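Local structure of protein secretion chaperonin CsaA (Picrophilus torridus, 5ZDI) at residues I16-D22 with K55-K61; Q49-Y53 with D90-L94. The protein probably acts as a protein secretion chaperone and, as in its OB-fold family, probably binds tRNA. Where two conformers were deposited one is given. Numbering follows the deposited sequence.

The two contacts sit side by side in one OB-fold domain, their centres about 13 Å apart, and both reach its curled antiparallel sheet. Contact 1 sets strand 12-22 against helix 55-58 and the turn after it; contact 2 sets the loop between strand 43-48 and that helix against strand 91-97. Along the chain the segments alternate, 16-22, 49-53, 55-61, 90-94, so the connection 49-61 serves both contacts in succession. Leu-58 joins them, its side chain packing on Ile-50, Tyr-53 and Leu-94, while Lys-61 also lies against Leu-94. The connection thus bridges two strands of the sheet, next to Asp-98 of the second subunit.

Contact 1 of 2, residues I16-D22 with K55-K61; sequences IIKEVSD and KDELINK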
loop_
_atom_site.group_PDB
_atom_site.type_symbol
_atom_site.label_atom_id
_atom_site.label_comp_id
_atom_site.label_asym_id
_atom_site.label_seq_id
_atom_site.Cartn_x
_atom_site.Cartn_y
_atom_site.Cartn_z
ATOM N N ILE A 16 6.138 -2.689 -11.630
ATOM C CA ILE A 16 7.591 -2.378 -11.658
ATOM C C ILE A 16 7.791 -1.239 -12.638
ATOM O O ILE A 16 7.329 -1.281 -13.808
ATOM C CB ILE A 16 8.441 -3.608 -12.012
ATOM C CG1 ILE A 16 9.942 -3.271 -12.030
ATOM C CG2 ILE A 16 8.046 -4.174 -13.361
ATOM C CD1 ILE A 16 10.850 -4.472 -11.908
ATOM N N ILE A 17 8.484 -0.194 -12.185
ATOM C CA ILE A 17 8.728 0.929 -13.039
ATOM C C ILE A 17 9.801 0.552 -14.088
ATOM O O ILE A 17 10.916 0.117 -13.728
ATOM C CB ILE A 17 9.181 2.160 -12.211
ATOM C CG1 ILE A 17 8.053 2.613 -11.255
ATOM C CG2 ILE A 17 9.616 3.264 -13.103
ATOM C CD1 ILE A 17 8.462 3.603 -10.188
ATOM N N LYS A 18 9.514 0.831 -15.353
ATOM C CA LYS A 18 10.433 0.512 -16.449
ATOM C C LYS A 18 11.033 1.705 -17.165
ATOM O O LYS A 18 12.112 1.559 -17.721
ATOM C CB LYS A 18 9.811 -0.433 -17.467
ATOM C CG LYS A 18 9.261 -1.715 -16.873
ATOM C CD LYS A 18 10.284 -2.595 -16.172
ATOM C CE LYS A 18 11.350 -3.165 -17.106
ATOM N NZ LYS A 18 12.071 -4.187 -16.405
ATOM N N GLU A 19 10.373 2.826 -17.182
ATOM C CA GLU A 19 10.876 4.048 -17.798
ATOM C C GLU A 19 10.422 5.244 -16.965
ATOM O O GLU A 19 9.321 5.215 -16.347
ATOM C CB GLU A 19 10.326 4.224 -19.207
ATOM C CG GLU A 19 10.764 3.162 -20.152
ATOM C CD GLU A 19 10.638 3.623 -21.612
ATOM O OE1 GLU A 19 11.382 3.055 -22.435
ATOM O OE2 GLU A 19 9.824 4.543 -21.877
ATOM N N VAL A 20 11.239 6.284 -16.921
ATOM C CA VAL A 20 10.913 7.487 -16.147
ATOM C C VAL A 20 11.316 8.692 -16.977
ATOM O O VAL A 20 12.435 8.673 -17.492
ATOM C CB VAL A 20 11.694 7.606 -14.841
ATOM C CG1 VAL A 20 11.212 8.845 -14.026
ATOM C CG2 VAL A 20 11.553 6.386 -14.007
ATOM N N SER A 21 10.436 9.706 -17.084
ATOM C CA SER A 21 10.804 10.951 -17.769
ATOM C C SER A 21 10.237 12.139 -16.990
ATOM O O SER A 21 9.366 12.000 -16.193
ATOM C CB SER A 21 10.282 10.967 -19.235
ATOM O OG SER A 21 8.867 11.091 -19.313
ATOM N N ASP A 22 10.772 13.341 -17.239
ATOM C CA ASP A 22 10.187 14.517 -16.599
ATOM C C ASP A 22 8.818 14.850 -17.162
ATOM O O ASP A 22 8.624 14.785 -18.376
ATOM C CB ASP A 22 11.120 15.747 -16.655
ATOM C CG ASP A 22 12.405 15.518 -15.936
ATOM O OD1 ASP A 22 12.359 15.148 -14.756
ATOM O OD2 ASP A 22 13.489 15.777 -16.483
ATOM N N LYS A 55 15.734 9.701 -11.047
ATOM C CA LYS A 55 15.193 8.786 -12.041
ATOM C C LYS A 55 15.819 7.407 -11.884
ATOM O O LYS A 55 15.108 6.394 -11.894
ATOM C CB LYS A 55 15.347 9.351 -13.427
ATOM C CG LYS A 55 14.528 10.624 -13.672
ATOM C CD LYS A 55 14.625 11.055 -15.144
ATOM C CE LYS A 55 14.975 12.545 -15.265
ATOM N NZ LYS A 55 14.892 13.226 -16.623
ATOM N N ASP A 56 17.142 7.336 -11.724
ATOM C CA ASP A 56 17.797 6.045 -11.567
ATOM C C ASP A 56 17.411 5.251 -10.330
ATOM O O ASP A 56 17.506 4.037 -10.355
ATOM C CB ASP A 56 19.326 6.181 -11.682
ATOM C CG ASP A 56 19.792 6.356 -13.139
ATOM O OD1 ASP A 56 19.445 5.511 -14.006
ATOM O OD2 ASP A 56 20.528 7.320 -13.405
ATOM N N GLU A 57 16.904 5.905 -9.296
ATOM C CA GLU A 57 16.326 5.207 -8.143
ATOM C C GLU A 57 15.010 4.544 -8.409
ATOM O O GLU A 57 14.682 3.618 -7.718
ATOM C CB GLU A 57 16.200 6.113 -6.945
ATOM C CG GLU A 57 17.581 6.740 -6.590
ATOM C CD GLU A 57 17.413 7.707 -5.435
ATOM O OE1 GLU A 57 16.678 8.701 -5.468
ATOM O OE2 GLU A 57 18.025 7.438 -4.442
ATOM N N LEU A 58 14.309 4.930 -9.475
ATOM C CA LEU A 58 12.999 4.383 -9.708
ATOM C C LEU A 58 13.035 3.257 -10.756
ATOM O O LEU A 58 12.142 2.446 -10.820
ATOM C CB LEU A 58 12.051 5.501 -10.133
ATOM C CG LEU A 58 11.860 6.642 -9.202
ATOM C CD1 LEU A 58 11.082 7.794 -9.809
ATOM C CD2 LEU A 58 11.096 6.135 -7.960
ATOM N N ILE A 59 14.030 3.244 -11.642
ATOM C CA ILE A 59 14.108 2.175 -12.664
ATOM C C ILE A 59 14.173 0.805 -11.996
ATOM O O ILE A 59 15.019 0.521 -11.094
ATOM C CB ILE A 59 15.317 2.405 -13.561
ATOM C CG1 ILE A 59 15.162 3.755 -14.299
ATOM C CG2 ILE A 59 15.552 1.226 -14.486
ATOM C CD1 ILE A 59 14.240 3.677 -15.482
ATOM N N ASN A 60 13.293 -0.088 -12.474
ATOM C CA ASN A 60 13.135 -1.385 -11.881
ATOM C C ASN A 60 12.773 -1.477 -10.413
ATOM O O ASN A 60 12.908 -2.536 -9.777
ATOM C CB ASN A 60 14.319 -2.326 -12.316
ATOM C CG ASN A 60 14.209 -2.654 -13.821
ATOM O OD1 ASN A 60 13.080 -3.068 -14.291
ATOM N ND2 ASN A 60 15.288 -2.387 -14.603
ATOM N N LYS A 61 12.198 -0.399 -9.872
ATOM C CA LYS A 61 11.620 -0.435 -8.542
ATOM C C LYS A 61 10.198 -1.003 -8.532
ATOM O O LYS A 61 9.353 -0.574 -9.358
ATOM C CB LYS A 61 11.614 0.996 -7.965
ATOM C CG LYS A 61 11.390 1.053 -6.480
ATOM C CD LYS A 61 11.229 2.490 -6.058
ATOM C CE LYS A 61 10.694 2.707 -4.611
ATOM N NZ LYS A 61 11.463 2.038 -3.633
HETATM O O HOH W 1 13.104 13.347 -18.910
#
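Ile-16 makes the first contacts: its CA makes a CA-H...O contact with O of Lys-61 (3.4 Å), and the end of its side chain, CD1, lies 3.5 Å from O of Asn-60. Two backbone hydrogen bonds follow at Ile-17, from its N to O of Lys-61 (3.0 Å) and from N of Asn-60 to its O (2.7 Å), and so begin the antiparallel pairing of strands 12-22 and 62-66. The Ile-17 side chain meanwhile packs against the end of the short helix, CD1 lying 4.1 Å from CB of Leu-58. Although CA-to-CB of Lys-18 points away, the side chain folds back along the strand through three m torsions and gives a hydrogen bond from NZ to OD1 of Asn-60 (2.6 Å). Lys-18 and Glu-19 both face Lys-34 on the other neighbouring strand, a classic beta bulge. Beyond it Val-20 points toward the helix: CG2 meets CB of Leu-58 at 4.0 Å and CD1 of Ile-59 at 4.1 Å, and CG1 touches CG of Lys-55 at 3.8 Å. Asp-22 closes the far end with a salt bridge from OD2 to NZ of Lys-55 (2.9 Å); a water accepts from N of Asp-22 and NZ of Lys-55, each at 2.9 Å. The partner chain turns back to the strand through a type II beta turn, Leu-58 to Lys-61, closed by N of Lys-61 on O of Leu-58 (3.0 Å), with Asn-60 at positive phi. A short helix leading by a tight turn into a strand paired with the first one is characteristic of the OB fold, whose barrel has a helix between its third and fourth strands.

Contact 2 of 2, residues Q49-Y53 with D90-L94; sequences QITNY and DGVKL. With GOL (glycerol), chain C.
A loop-to-strand contact, partly buried, joins the connection after strand 43-48 to the start of strand 91-97 and covers 342 Å² in all. Residues 50-53 form a type I beta turn, closed by N of Tyr-53 on O of Ile-50 (2.9 Å). Ile-50 stands opposite Val-92, their CA atoms 6.1 Å apart, and Asn-52 opposite Gly-91 at 7.0 Å. Gly-91 has phi/psi of 81/-173, where a CB would be jammed against the preceding carbonyl; Val-92 to Leu-94 are extended. Asn-52, chi1 p, hydrogen-bonds through ND2 to O of Val-92 (2.8 Å), while water 2 donates to its OD1 (2.8 Å) and accepts from N of Val-92 (3.0 Å). The turn belongs to the connection that links the third and fourth strands of the OB barrel, and here it meets a strand that pairs with strand 77-88 and lies at the dimer interface. Tyr-53, chi1 m and chi2 77°, accepts a hydrogen bond at OH from N of Leu-94 (2.9 Å); that OH is also hydrogen-bonded to Asp-98 of the second subunit. CD1 of Leu-94 lies over one ring face in a CH-pi contact, 4.3 Å from the centroid and 20° off the normal. CG2 of Ile-50, chi1 p, packs on CG1 of Val-92 (3.8 Å) and CD2 of Leu-94 (4.0 Å). A glycerol, probably from the crystallisation liquor, places C3 over the other ring face; its O1 accepts from ND2 of Asn-52 (2.9 Å) and NZ of Lys-93 (2.8 Å). That NZ also hydrogen-bonds to glycerol O2 (2.7 Å) and forms a salt bridge with OD2 of Asp-90 (3.0 Å).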
loop_
_atom_site.group_PDB
_atom_site.type_symbol
_atom_site.label_atom_id
_atom_site.label_comp_id
_atom_site.label_asym_id
_atom_site.label_seq_id
_atom_site.Cartn_x
_atom_site.Cartn_y
_atom_site.Cartn_z
ATOM N N GLN A 49 4.228 12.572 -8.254
ATOM C CA GLN A 49 4.997 13.662 -7.605
ATOM C C GLN A 49 6.012 13.081 -6.661
ATOM O O GLN A 49 5.937 13.279 -5.420
ATOM C CB GLN A 49 4.029 14.614 -6.886
ATOM C CG GLN A 49 3.150 15.322 -7.886
ATOM C CD GLN A 49 1.984 15.988 -7.229
ATOM O OE1 GLN A 49 2.175 16.681 -6.240
ATOM N NE2 GLN A 49 0.840 15.906 -7.849
ATOM N N ILE A 50 6.997 12.423 -7.256
ATOM C CA ILE A 50 8.053 11.701 -6.543
ATOM C C ILE A 50 9.474 12.129 -6.988
ATOM O O ILE A 50 10.441 11.362 -6.974
ATOM C CB ILE A 50 7.863 10.196 -6.602
ATOM C CG1 ILE A 50 7.848 9.719 -8.051
ATOM C CG2 ILE A 50 6.564 9.792 -5.875
ATOM C CD1 ILE A 50 7.780 8.165 -8.198
ATOM N N THR A 51 9.612 13.411 -7.338
ATOM C CA THR A 51 10.900 13.880 -7.835
ATOM C C THR A 51 11.958 14.058 -6.742
ATOM O O THR A 51 13.104 14.439 -7.028
ATOM C CB THR A 51 10.768 15.196 -8.645
ATOM O OG1 THR A 51 10.398 16.263 -7.754
ATOM C CG2 THR A 51 9.775 15.018 -9.661
ATOM N N ASN A 52 11.605 13.798 -5.487
ATOM C CA ASN A 52 12.599 13.536 -4.477
ATOM C C ASN A 52 13.457 12.332 -4.746
ATOM O O ASN A 52 14.601 12.227 -4.246
ATOM C CB ASN A 52 11.975 13.481 -3.056
ATOM C CG ASN A 52 10.685 12.574 -2.935
ATOM O OD1 ASN A 52 9.747 12.655 -3.791
ATOM N ND2 ASN A 52 10.606 11.768 -1.804
ATOM N N TYR A 53 12.944 11.388 -5.571
ATOM C CA TYR A 53 13.743 10.277 -6.018
ATOM C C TYR A 53 14.420 10.700 -7.335
ATOM O O TYR A 53 13.767 11.297 -8.170
ATOM C CB TYR A 53 12.895 9.068 -6.312
ATOM C CG TYR A 53 12.259 8.393 -5.120
ATOM C CD1 TYR A 53 11.108 8.972 -4.505
ATOM C CD2 TYR A 53 12.650 7.140 -4.698
ATOM C CE1 TYR A 53 10.513 8.363 -3.421
ATOM C CE2 TYR A 53 12.048 6.515 -3.619
ATOM C CZ TYR A 53 10.978 7.141 -3.001
ATOM O OH TYR A 53 10.328 6.528 -1.916
ATOM N N ASP A 90 9.587 14.168 5.058
ATOM C CA ASP A 90 10.677 14.205 4.048
ATOM C C ASP A 90 10.135 13.988 2.575
ATOM O O ASP A 90 10.849 13.460 1.736
ATOM C CB ASP A 90 11.739 13.172 4.503
ATOM C CG ASP A 90 13.082 13.230 3.703
ATOM O OD1 ASP A 90 13.521 14.369 3.388
ATOM O OD2 ASP A 90 13.704 12.137 3.396
ATOM N N GLY A 91 8.915 14.459 2.256
ATOM C CA GLY A 91 8.279 14.169 0.996
ATOM C C GLY A 91 7.570 12.790 0.884
ATOM O O GLY A 91 7.436 12.035 1.865
ATOM N N VAL A 92 7.136 12.523 -0.324
ATOM C CA VAL A 92 6.424 11.318 -0.642
ATOM C C VAL A 92 7.419 10.148 -0.616
ATOM O O VAL A 92 8.395 10.151 -1.315
ATOM C CB VAL A 92 5.729 11.433 -1.977
ATOM C CG1 VAL A 92 5.041 10.113 -2.379
ATOM C CG2 VAL A 92 4.646 12.540 -1.930
ATOM N N LYS A 93 7.066 9.080 0.115
ATOM C CA LYS A 93 7.892 7.882 0.187
ATOM C C LYS A 93 7.040 6.738 -0.353
ATOM O O LYS A 93 6.024 6.344 0.251
ATOM C CB LYS A 93 8.289 7.609 1.612
ATOM C CG LYS A 93 9.188 8.676 2.190
ATOM C CD LYS A 93 10.642 8.580 1.656
ATOM C CE LYS A 93 11.486 9.624 2.363
ATOM N NZ LYS A 93 12.857 9.648 1.898
ATOM N N LEU A 94 7.477 6.193 -1.469
ATOM C CA LEU A 94 6.771 5.069 -2.102
ATOM C C LEU A 94 6.555 3.892 -1.163
ATOM O O LEU A 94 7.444 3.507 -0.373
ATOM C CB LEU A 94 7.495 4.543 -3.340
ATOM C CG LEU A 94 7.547 5.603 -4.469
ATOM C CD1 LEU A 94 8.557 5.147 -5.522
ATOM C CD2 LEU A 94 6.129 5.881 -5.022
HETATM C C1 GOL C . 13.530 9.879 -1.601
HETATM O O1 GOL C . 13.136 10.848 -0.599
HETATM C C2 GOL C . 14.675 9.041 -1.083
HETATM O O2 GOL C . 14.290 8.324 0.102
HETATM C C3 GOL C . 15.104 8.020 -2.115
HETATM O O3 GOL C . 16.264 7.375 -1.596
HETATM O O HOH W 2 7.678 14.292 -2.733
#